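Local atomic coordinates of Dot/Icm T4SS effector (PDB entry 6VVE), a protein that is a Legionella effector kinase, activated by the host metabolite inositol hexakisphosphate, that binds ADP and manganese and probably transfers phosphate from ATP. Residues G123-I135 and E199-R211. Residues are numbered along the deposited sequence; the frame is centred on the assembly and turned at random.
Sequences GIQEHFVLGLWNI and EMVKTIDLDGGFR. With ADP (adenosine-5'-diphosphate), chain C; IHP (inositol hexakisphosphate), chain B.
F128 and T203 pair their backbones in a single bridge: T203 N donates to H127 O (3.0 Å) and V129 N to T203 O (3.2 Å). A water extends the link, donating to V129 O and accepting from L206 N.

Side chains add polar bonds. H127, its ring set beside its own backbone N (chi1 -69°), sends ND1 almost straight to V201 O, in the ring plane at 3.0 Å; a flat imidazole offers both this N-H and a face. The long K202 chain bends only at its end, bringing NZ to E126 O at 2.5 Å, unusually short and so of doubtful length. W133 NE1 donates a hydrogen bond to D207 O (2.7 Å), 19° out of the indole plane, within the type I turn L206–G209; the broad ring also packs on D207 CB.

Selenomethionine M200 lays its large SE over one face of H127, 4.4 Å from the centroid, and against E126 CG. F210 turns its edge to the face of F128 (planes at 84°), while branched L206 meets F128 CB through CD1 and L130 CD2 through CB.

V129 and I204 lie side by side, CG2 to CG2 at 3.9 Å, lining the ADP pocket with apolar surface suited to adenine. D205-L206-D207 probably occupies the place of the kinase DFG motif, with D205 beside the ADP phosphates and D207 salt-bridged to K94.

Consistent with a protein-kinase fold, the loop between helix 102-121 (probably αC) and strand 132-134 (probably β4) packs on strand 201-203 and the DFG-like turn. Helix 159-174 covers T203 and F210, helix 102-121 L130, and strand 142-146 V129 and D207.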
ATOM      1  N   GLY A 123     -11.547  -4.511   1.986  1.00 23.15           N
ATOM      2  CA  GLY A 123     -11.438  -4.467   3.435  1.00 25.03           C
ATOM      3  C   GLY A 123     -10.019  -4.445   3.958  1.00 23.28           C
ATOM      4  O   GLY A 123      -9.729  -5.089   4.970  1.00 24.07           O
ATOM      5  N   ILE A 124      -9.125  -3.712   3.291  1.00 22.47           N
ATOM      6  CA  ILE A 124      -7.727  -3.651   3.702  1.00 23.28           C
ATOM      7  C   ILE A 124      -7.222  -2.211   3.710  1.00 20.03           C
ATOM      8  O   ILE A 124      -6.011  -1.969   3.789  1.00 15.60           O
ATOM      9  CB  ILE A 124      -6.848  -4.523   2.787  1.00 24.00           C
ATOM     10  CG1 ILE A 124      -7.102  -4.180   1.313  1.00 21.56           C
ATOM     11  CG2 ILE A 124      -7.112  -5.996   3.034  1.00 28.25           C
ATOM     12  CD1 ILE A 124      -6.132  -4.828   0.363  1.00 18.34           C
ATOM     13  N   GLN A 125      -8.143  -1.245   3.643  1.00 18.54           N
ATOM     14  CA  GLN A 125      -7.729   0.155   3.635  1.00 19.38           C
ATOM     15  C   GLN A 125      -6.915   0.511   4.876  1.00 15.32           C
ATOM     16  O   GLN A 125      -5.996   1.336   4.803  1.00 15.70           O
ATOM     17  CB  GLN A 125      -8.956   1.068   3.531  1.00 18.09           C
ATOM     18  CG  GLN A 125      -8.610   2.555   3.495  1.00 17.99           C
ATOM     19  CD  GLN A 125      -9.838   3.440   3.358  1.00 19.38           C
ATOM     20  OE1 GLN A 125     -10.941   2.971   3.050  1.00 15.12           O
ATOM     21  NE2 GLN A 125      -9.652   4.732   3.597  1.00 20.00           N
ATOM     22  N   GLU A 126      -7.232  -0.102   6.015  1.00 16.92           N
ATOM     23  CA  GLU A 126      -6.592   0.267   7.271  1.00 24.82           C
ATOM     24  C   GLU A 126      -5.091  -0.011   7.278  1.00 17.67           C
ATOM     25  O   GLU A 126      -4.374   0.577   8.091  1.00 19.13           O
ATOM     26  CB  GLU A 126      -7.259  -0.485   8.434  1.00 33.67           C
ATOM     27  CG  GLU A 126      -7.183  -2.010   8.315  1.00 43.91           C
ATOM     28  CD  GLU A 126      -8.493  -2.641   7.873  1.00 54.13           C
ATOM     29  OE1 GLU A 126      -9.185  -2.058   7.005  1.00 57.64           O
ATOM     30  OE2 GLU A 126      -8.833  -3.720   8.405  1.00 59.64           O
ATOM     31  N   HIS A 127      -4.606  -0.889   6.408  1.00 15.76           N
ATOM     32  CA  HIS A 127      -3.203  -1.296   6.401  1.00 11.09           C
ATOM     33  C   HIS A 127      -2.320  -0.400   5.544  1.00 11.26           C
ATOM     34  O   HIS A 127      -1.100  -0.593   5.520  1.00 15.54           O
ATOM     35  CB  HIS A 127      -3.077  -2.739   5.906  1.00 10.86           C
ATOM     36  CG  HIS A 127      -3.638  -3.758   6.857  1.00 15.35           C
ATOM     37  ND1 HIS A 127      -2.973  -4.155   8.000  1.00 15.23           N
ATOM     38  CD2 HIS A 127      -4.790  -4.470   6.826  1.00 14.96           C
ATOM     39  CE1 HIS A 127      -3.696  -5.059   8.636  1.00 14.60           C
ATOM     40  NE2 HIS A 127      -4.805  -5.266   7.946  1.00 16.65           N
ATOM     41  N   PHE A 128      -2.892   0.567   4.842  1.00 11.10           N
ATOM     42  CA  PHE A 128      -2.149   1.431   3.938  1.00 14.01           C
ATOM     43  C   PHE A 128      -2.516   2.882   4.218  1.00 15.03           C
ATOM     44  O   PHE A 128      -3.684   3.205   4.455  1.00 13.75           O
ATOM     45  CB  PHE A 128      -2.445   1.081   2.476  1.00 14.06           C
ATOM     46  CG  PHE A 128      -2.233  -0.369   2.148  1.00 13.50           C
ATOM     47  CD1 PHE A 128      -3.239  -1.300   2.387  1.00 12.32           C
ATOM     48  CD2 PHE A 128      -1.032  -0.811   1.621  1.00 13.48           C
ATOM     49  CE1 PHE A 128      -3.042  -2.642   2.097  1.00 11.60           C
ATOM     50  CE2 PHE A 128      -0.834  -2.149   1.333  1.00 16.06           C
ATOM     51  CZ  PHE A 128      -1.845  -3.067   1.572  1.00 14.64           C
ATOM     52  N   VAL A 129      -1.521   3.761   4.193  1.00 16.80           N
ATOM     53  CA  VAL A 129      -1.710   5.177   4.536  1.00 16.56           C
ATOM     54  C   VAL A 129      -1.635   5.930   3.208  1.00 12.96           C
ATOM     55  O   VAL A 129      -0.588   6.393   2.774  1.00 10.47           O
ATOM     56  CB  VAL A 129      -0.693   5.674   5.544  1.00 17.91           C
ATOM     57  CG1 VAL A 129      -0.876   7.168   5.777  1.00 21.76           C
ATOM     58  CG2 VAL A 129      -0.808   4.910   6.843  1.00 16.74           C
ATOM     59  N   LEU A 130      -2.800   6.131   2.584  1.00 11.47           N
ATOM     60  CA  LEU A 130      -2.882   6.940   1.376  1.00 11.45           C
ATOM     61  C   LEU A 130      -3.293   8.370   1.735  1.00 13.52           C
ATOM     62  O   LEU A 130      -3.652   8.680   2.880  1.00 15.17           O
ATOM     63  CB  LEU A 130      -3.866   6.327   0.380  1.00 13.11           C
ATOM     64  CG  LEU A 130      -3.397   5.028  -0.280  1.00 11.91           C
ATOM     65  CD1 LEU A 130      -4.501   4.414  -1.141  1.00 13.20           C
ATOM     66  CD2 LEU A 130      -2.158   5.284  -1.125  1.00 11.91           C
ATOM     67  N   GLY A 131      -3.240   9.243   0.735  1.00 12.54           N
ATOM     68  CA  GLY A 131      -3.513  10.649   0.959  1.00 11.24           C
ATOM     69  C   GLY A 131      -3.635  11.361  -0.364  1.00 14.11           C
ATOM     70  O   GLY A 131      -3.751  10.728  -1.412  1.00 13.82           O
ATOM     71  N   LEU A 132      -3.605  12.694  -0.307  1.00 15.24           N
ATOM     72  CA  LEU A 132      -3.792  13.505  -1.503  1.00 16.15           C
ATOM     73  C   LEU A 132      -2.821  14.679  -1.502  1.00 17.93           C
ATOM     74  O   LEU A 132      -2.453  15.206  -0.447  1.00 17.04           O
ATOM     75  CB  LEU A 132      -5.228  14.035  -1.605  1.00 12.88           C
ATOM     76  CG  LEU A 132      -6.330  12.980  -1.612  1.00 19.20           C
ATOM     77  CD1 LEU A 132      -7.700  13.647  -1.493  1.00 12.25           C
ATOM     78  CD2 LEU A 132      -6.249  12.126  -2.863  1.00 15.27           C
ATOM     79  N   TRP A 133      -2.417  15.080  -2.706  1.00 12.34           N
ATOM     80  CA  TRP A 133      -1.533  16.218  -2.894  1.00 20.02           C
ATOM     81  C   TRP A 133      -2.379  17.485  -2.981  1.00 17.28           C
ATOM     82  O   TRP A 133      -3.249  17.599  -3.854  1.00 14.18           O
ATOM     83  CB  TRP A 133      -0.698  16.047  -4.161  1.00 13.62           C
ATOM     84  CG  TRP A 133       0.364  15.008  -4.055  1.00 13.18           C
ATOM     85  CD1 TRP A 133       0.300  13.720  -4.503  1.00 12.25           C
ATOM     86  CD2 TRP A 133       1.657  15.165  -3.460  1.00 13.80           C
ATOM     87  NE1 TRP A 133       1.480  13.068  -4.224  1.00 12.21           N
ATOM     88  CE2 TRP A 133       2.330  13.933  -3.588  1.00 13.17           C
ATOM     89  CE3 TRP A 133       2.312  16.226  -2.835  1.00 24.81           C
ATOM     90  CZ2 TRP A 133       3.621  13.734  -3.109  1.00 13.67           C
ATOM     91  CZ3 TRP A 133       3.602  16.027  -2.367  1.00 25.93           C
ATOM     92  CH2 TRP A 133       4.240  14.790  -2.506  1.00 25.92           C
ATOM     93  N   ASN A 134      -2.124  18.424  -2.077  1.00 21.99           N
ATOM     94  CA  ASN A 134      -2.787  19.720  -2.111  1.00 20.43           C
ATOM     95  C   ASN A 134      -2.069  20.613  -3.113  1.00 19.36           C
ATOM     96  O   ASN A 134      -0.848  20.814  -3.021  1.00 17.84           O
ATOM     97  CB  ASN A 134      -2.787  20.352  -0.723  1.00 20.53           C
ATOM     98  CG  ASN A 134      -3.708  21.555  -0.637  1.00 23.33           C
ATOM     99  OD1 ASN A 134      -3.460  22.592  -1.261  1.00 18.87           O
ATOM    100  ND2 ASN A 134      -4.776  21.425   0.143  1.00 20.16           N
ATOM    101  N   ILE A 135      -2.825  21.156  -4.067  1.00 17.55           N
ATOM    102  CA  ILE A 135      -2.225  21.851  -5.198  1.00 18.63           C
ATOM    103  C   ILE A 135      -2.848  23.222  -5.418  1.00 19.92           C
ATOM    104  O   ILE A 135      -2.726  23.799  -6.508  1.00 20.87           O
ATOM    105  CB  ILE A 135      -2.360  20.993  -6.477  1.00 35.85           C
ATOM    106  CG1 ILE A 135      -3.848  20.799  -6.804  1.00 38.67           C
ATOM    107  CG2 ILE A 135      -1.669  19.661  -6.297  1.00 34.72           C
ATOM    108  CD1 ILE A 135      -4.112  19.864  -7.950  1.00 41.69           C
ATOM    109  N   GLU A 199      -3.346  -1.878  16.972  1.00 21.56           N
ATOM    110  CA  GLU A 199      -4.143  -2.978  16.456  1.00 32.31           C
ATOM    111  C   GLU A 199      -3.470  -3.736  15.320  1.00 25.15           C
ATOM    112  O   GLU A 199      -3.794  -4.910  15.099  1.00 23.57           O
ATOM    113  CB  GLU A 199      -5.495  -2.453  15.959  1.00 34.28           C
ATOM    114  CG  GLU A 199      -6.290  -1.678  16.991  1.00 39.06           C
ATOM    115  CD  GLU A 199      -7.012  -2.584  17.964  1.00 42.33           C
ATOM    116  OE1 GLU A 199      -8.198  -2.323  18.249  1.00 44.07           O
ATOM    117  OE2 GLU A 199      -6.393  -3.561  18.437  1.00 42.98           O
HETATM  118  N   MSE A 200      -2.540  -3.112  14.605  1.00 18.76           N
HETATM  119  CA  MSE A 200      -2.061  -3.671  13.361  1.00 53.65           C
HETATM  120  C   MSE A 200      -0.725  -3.104  12.911  1.00 17.12           C
HETATM  121  O   MSE A 200      -0.111  -2.289  13.602  1.00 16.78           O
HETATM  122  CB  MSE A 200      -3.104  -3.413  12.266  1.00 31.18           C
HETATM  123  CG  MSE A 200      -3.266  -1.927  11.944  1.00 49.42           C
HETATM  124 SE   MSE A 200      -4.764  -1.542  10.744  1.00 37.78          SE
HETATM  125  CE  MSE A 200      -6.230  -1.988  11.935  1.00 17.13           C
ATOM    126  N   VAL A 201      -0.278  -3.548  11.739  1.00 17.84           N
ATOM    127  CA  VAL A 201       0.867  -2.972  11.048  1.00 18.77           C
ATOM    128  C   VAL A 201       0.352  -2.276   9.795  1.00 16.20           C
ATOM    129  O   VAL A 201      -0.441  -2.857   9.044  1.00 14.59           O
ATOM    130  CB  VAL A 201       1.911  -4.048  10.705  1.00 18.57           C
ATOM    131  CG1 VAL A 201       2.860  -3.541   9.629  1.00 23.14           C
ATOM    132  CG2 VAL A 201       2.672  -4.449  11.943  1.00 20.14           C
ATOM    133  N   LYS A 202       0.790  -1.037   9.583  1.00 11.91           N
ATOM    134  CA  LYS A 202       0.473  -0.260   8.401  1.00 12.39           C
ATOM    135  C   LYS A 202       1.754   0.019   7.621  1.00 10.97           C
ATOM    136  O   LYS A 202       2.874  -0.167   8.115  1.00 11.20           O
ATOM    137  CB  LYS A 202      -0.211   1.058   8.779  1.00 19.82           C
ATOM    138  CG  LYS A 202      -1.417   0.911   9.697  1.00 24.44           C
ATOM    139  CD  LYS A 202      -1.922   2.281  10.148  1.00 27.24           C
ATOM    140  CE  LYS A 202      -3.119   2.161  11.080  1.00 28.49           C
ATOM    141  NZ  LYS A 202      -4.346   1.729  10.365  1.00 28.65           N
ATOM    142  N   THR A 203       1.589   0.473   6.386  1.00 15.62           N
ATOM    143  CA  THR A 203       2.718   0.834   5.543  1.00 12.84           C
ATOM    144  C   THR A 203       2.529   2.256   5.023  1.00 16.69           C
ATOM    145  O   THR A 203       1.415   2.657   4.658  1.00 18.57           O
ATOM    146  CB  THR A 203       2.892  -0.133   4.367  1.00 11.27           C
ATOM    147  OG1 THR A 203       4.114   0.188   3.671  1.00 14.83           O
ATOM    148  CG2 THR A 203       1.724  -0.048   3.391  1.00 10.23           C
ATOM    149  N   ILE A 204       3.631   3.005   4.967  1.00 14.49           N
ATOM    150  CA  ILE A 204       3.612   4.406   4.572  1.00 13.76           C
ATOM    151  C   ILE A 204       4.478   4.596   3.334  1.00 12.39           C
ATOM    152  O   ILE A 204       4.875   3.623   2.683  1.00 13.99           O
ATOM    153  CB  ILE A 204       4.096   5.299   5.729  1.00 15.88           C
ATOM    154  CG1 ILE A 204       5.486   4.860   6.199  1.00 18.18           C
ATOM    155  CG2 ILE A 204       3.106   5.244   6.879  1.00 16.25           C
ATOM    156  CD1 ILE A 204       6.127   5.798   7.221  1.00 21.11           C
ATOM    157  N   ASP A 205       4.790   5.851   3.009  1.00 14.41           N
ATOM    158  CA  ASP A 205       5.604   6.189   1.838  1.00 13.21           C
ATOM    159  C   ASP A 205       4.876   5.822   0.549  1.00 12.61           C
ATOM    160  O   ASP A 205       5.479   5.298  -0.391  1.00 15.97           O
ATOM    161  CB  ASP A 205       6.971   5.509   1.903  1.00 15.11           C
ATOM    162  CG  ASP A 205       7.986   6.139   0.961  1.00 18.02           C
ATOM    163  OD1 ASP A 205       7.779   7.291   0.529  1.00 18.23           O
ATOM    164  OD2 ASP A 205       8.995   5.479   0.643  1.00 22.62           O
ATOM    165  N   LEU A 206       3.568   6.101   0.508  1.00 14.93           N
ATOM    166  CA  LEU A 206       2.735   5.826  -0.659  1.00 13.74           C
ATOM    167  C   LEU A 206       2.263   7.100  -1.356  1.00 15.29           C
ATOM    168  O   LEU A 206       1.220   7.083  -2.027  1.00 16.64           O
ATOM    169  CB  LEU A 206       1.534   4.974  -0.243  1.00 11.95           C
ATOM    170  CG  LEU A 206       1.800   3.532   0.172  1.00 13.86           C
ATOM    171  CD1 LEU A 206       0.556   2.909   0.788  1.00 16.99           C
ATOM    172  CD2 LEU A 206       2.270   2.705  -1.011  1.00 13.91           C
ATOM    173  N   ASP A 207       3.001   8.203  -1.216  1.00 16.91           N
ATOM    174  CA  ASP A 207       2.526   9.471  -1.761  1.00 17.90           C
ATOM    175  C   ASP A 207       2.538   9.492  -3.287  1.00 16.84           C
ATOM    176  O   ASP A 207       1.995  10.422  -3.883  1.00 15.81           O
ATOM    177  CB  ASP A 207       3.363  10.630  -1.217  1.00 22.72           C
ATOM    178  CG  ASP A 207       4.860  10.381  -1.337  1.00 25.81           C
ATOM    179  OD1 ASP A 207       5.371   9.439  -0.677  1.00 25.83           O
ATOM    180  OD2 ASP A 207       5.514  11.127  -2.086  1.00 22.99           O
ATOM    181  N   GLY A 208       3.158   8.514  -3.933  1.00 17.72           N
ATOM    182  CA  GLY A 208       3.024   8.324  -5.358  1.00 15.54           C
ATOM    183  C   GLY A 208       1.964   7.318  -5.752  1.00 19.27           C
ATOM    184  O   GLY A 208       1.838   7.009  -6.943  1.00 15.79           O
ATOM    185  N   GLY A 209       1.205   6.796  -4.800  1.00 18.00           N
ATOM    186  CA  GLY A 209       0.283   5.718  -5.080  1.00 16.41           C
ATOM    187  C   GLY A 209       1.014   4.398  -5.265  1.00 14.09           C
ATOM    188  O   GLY A 209       2.242   4.306  -5.207  1.00 13.67           O
ATOM    189  N   PHE A 210       0.228   3.351  -5.486  1.00 12.95           N
ATOM    190  CA  PHE A 210       0.813   2.047  -5.741  1.00 11.15           C
ATOM    191  C   PHE A 210       1.365   1.983  -7.163  1.00 10.41           C
ATOM    192  O   PHE A 210       0.933   2.712  -8.058  1.00 11.06           O
ATOM    193  CB  PHE A 210      -0.210   0.931  -5.541  1.00 10.63           C
ATOM    194  CG  PHE A 210      -0.731   0.829  -4.144  1.00 14.97           C
ATOM    195  CD1 PHE A 210       0.090   0.419  -3.117  1.00 15.79           C
ATOM    196  CD2 PHE A 210      -2.057   1.128  -3.863  1.00 17.11           C
ATOM    197  CE1 PHE A 210      -0.399   0.318  -1.825  1.00 15.96           C
ATOM    198  CE2 PHE A 210      -2.543   1.033  -2.584  1.00 18.36           C
ATOM    199  CZ  PHE A 210      -1.710   0.625  -1.562  1.00 18.98           C
ATOM    200  N   ARG A 211       2.339   1.104  -7.357  1.00  9.66           N
ATOM    201  CA  ARG A 211       2.794   0.778  -8.697  1.00 11.65           C
ATOM    202  C   ARG A 211       1.847  -0.225  -9.337  1.00 11.60           C
ATOM    203  O   ARG A 211       1.124  -0.965  -8.655  1.00 11.07           O
ATOM    204  CB  ARG A 211       4.217   0.220  -8.668  1.00 22.81           C
ATOM    205  CG  ARG A 211       5.286   1.264  -8.381  1.00 37.82           C
ATOM    206  CD  ARG A 211       6.672   0.637  -8.443  1.00 54.67           C
ATOM    207  NE  ARG A 211       7.727   1.572  -8.056  1.00 67.58           N
ATOM    208  CZ  ARG A 211       9.006   1.237  -7.911  1.00 72.02           C
ATOM    209  NH1 ARG A 211       9.397  -0.016  -8.118  1.00 71.14           N
ATOM    210  NH2 ARG A 211       9.894   2.156  -7.556  1.00 73.89           N
TER
HETATM  211  PB  ADP C 402      10.898   7.403   3.303  1.00 42.09           P
HETATM  212  O1B ADP C 402      11.023   5.892   3.284  1.00 46.20           O
HETATM  213  O2B ADP C 402      11.705   8.059   4.392  1.00 44.22           O
HETATM  214  O3B ADP C 402      11.024   8.064   1.941  1.00 40.27           O
HETATM  215  PA  ADP C 402       8.767   9.089   4.136  1.00 30.41           P
HETATM  216  O1A ADP C 402       7.331   9.092   3.683  1.00 22.11           O
HETATM  217  O2A ADP C 402       9.704  10.161   3.647  1.00 25.59           O
HETATM  218  O3A ADP C 402       9.356   7.648   3.724  1.00 32.42           O
HETATM  219  O5' ADP C 402       8.745   9.117   5.736  1.00 27.55           O
HETATM  220  C5' ADP C 402       9.886   9.478   6.497  1.00 30.51           C
HETATM  221  C4' ADP C 402       9.559   9.382   7.965  1.00 31.90           C
HETATM  222  O4' ADP C 402       8.487  10.272   8.332  1.00 30.81           O
HETATM  223  C3' ADP C 402       9.122   7.964   8.404  1.00 34.21           C
HETATM  224  O3' ADP C 402      10.191   7.140   8.783  1.00 33.35           O
HETATM  225  C2' ADP C 402       8.166   8.257   9.579  1.00 35.20           C
HETATM  226  O2' ADP C 402       8.876   8.241  10.803  1.00 36.91           O
HETATM  227  C1' ADP C 402       7.613   9.665   9.293  1.00 30.07           C
HETATM  228  N9  ADP C 402       6.248   9.510   8.751  1.00 24.95           N
HETATM  229  C8  ADP C 402       5.942   9.383   7.442  1.00 21.96           C
HETATM  230  N7  ADP C 402       4.601   9.244   7.275  1.00 18.47           N
HETATM  231  C5  ADP C 402       4.043   9.284   8.496  1.00 19.93           C
HETATM  232  C6  ADP C 402       2.672   9.197   9.034  1.00 19.64           C
HETATM  233  N6  ADP C 402       1.628   9.046   8.197  1.00 18.41           N
HETATM  234  N1  ADP C 402       2.503   9.282  10.378  1.00 24.51           N
HETATM  235  C2  ADP C 402       3.551   9.437  11.220  1.00 25.98           C
HETATM  236  N3  ADP C 402       4.823   9.523  10.788  1.00 25.77           N
HETATM  237  C4  ADP C 402       5.128   9.458   9.467  1.00 23.02           C
HETATM  238  C1  IHP B 401      -7.065  22.791   7.311  1.00 24.64           C
HETATM  239  C2  IHP B 401      -7.201  24.306   7.541  1.00 28.61           C
HETATM  240  C3  IHP B 401      -6.896  25.095   6.267  1.00 26.08           C
HETATM  241  C4  IHP B 401      -7.799  24.638   5.113  1.00 28.12           C
HETATM  242  C5  IHP B 401      -7.560  23.144   4.821  1.00 22.97           C
HETATM  243  C6  IHP B 401      -7.795  22.282   6.060  1.00 22.55           C
HETATM  244  O11 IHP B 401      -7.617  22.111   8.422  1.00 23.18           O
HETATM  245  P1  IHP B 401      -6.608  21.358   9.464  1.00 24.16           P
HETATM  246  O21 IHP B 401      -7.163  19.996   9.801  1.00 21.42           O
HETATM  247  O31 IHP B 401      -5.234  21.229   8.851  1.00 21.95           O
HETATM  248  O41 IHP B 401      -6.503  22.188  10.741  1.00 24.01           O
HETATM  249  O12 IHP B 401      -6.290  24.667   8.551  1.00 37.79           O
HETATM  250  P2  IHP B 401      -6.840  25.532   9.845  1.00 43.36           P
HETATM  251  O22 IHP B 401      -8.344  25.614   9.803  1.00 46.93           O
HETATM  252  O32 IHP B 401      -6.412  24.842  11.109  1.00 47.26           O
HETATM  253  O42 IHP B 401      -6.255  26.919   9.786  1.00 46.54           O
HETATM  254  O13 IHP B 401      -5.567  24.844   5.910  1.00 25.84           O
HETATM  255  P3  IHP B 401      -4.583  26.074   5.449  1.00 24.91           P
HETATM  256  O23 IHP B 401      -5.235  27.407   5.776  1.00 24.95           O
HETATM  257  O33 IHP B 401      -3.264  25.946   6.201  1.00 23.35           O
HETATM  258  O43 IHP B 401      -4.311  25.994   3.963  1.00 26.03           O
HETATM  259  O14 IHP B 401      -7.519  25.385   3.971  1.00 37.42           O
HETATM  260  P4  IHP B 401      -8.798  26.052   3.172  1.00 44.96           P
HETATM  261  O24 IHP B 401      -9.519  27.023   4.070  1.00 48.19           O
HETATM  262  O34 IHP B 401      -9.765  24.946   2.786  1.00 49.68           O
HETATM  263  O44 IHP B 401      -8.310  26.771   1.938  1.00 48.14           O
HETATM  264  O15 IHP B 401      -8.435  22.727   3.818  1.00 23.75           O
HETATM  265  P5  IHP B 401      -7.827  22.328   2.351  1.00 24.01           P
HETATM  266  O25 IHP B 401      -8.829  22.697   1.276  1.00 21.69           O
HETATM  267  O35 IHP B 401      -6.538  23.064   2.098  1.00 21.55           O
HETATM  268  O45 IHP B 401      -7.567  20.837   2.323  1.00 22.94           O
HETATM  269  O16 IHP B 401      -7.327  20.974   5.797  1.00 24.86           O
HETATM  270  P6  IHP B 401      -8.414  19.743   5.652  1.00 24.64           P
HETATM  271  O26 IHP B 401      -7.990  18.583   6.527  1.00 23.73           O
HETATM  272  O36 IHP B 401      -9.785  20.215   6.070  1.00 21.17           O
HETATM  273  O46 IHP B 401      -8.451  19.311   4.200  1.00 23.47           O
HETATM  274  O   HOH W   1       1.979   7.090   2.783  1.00 11.60           O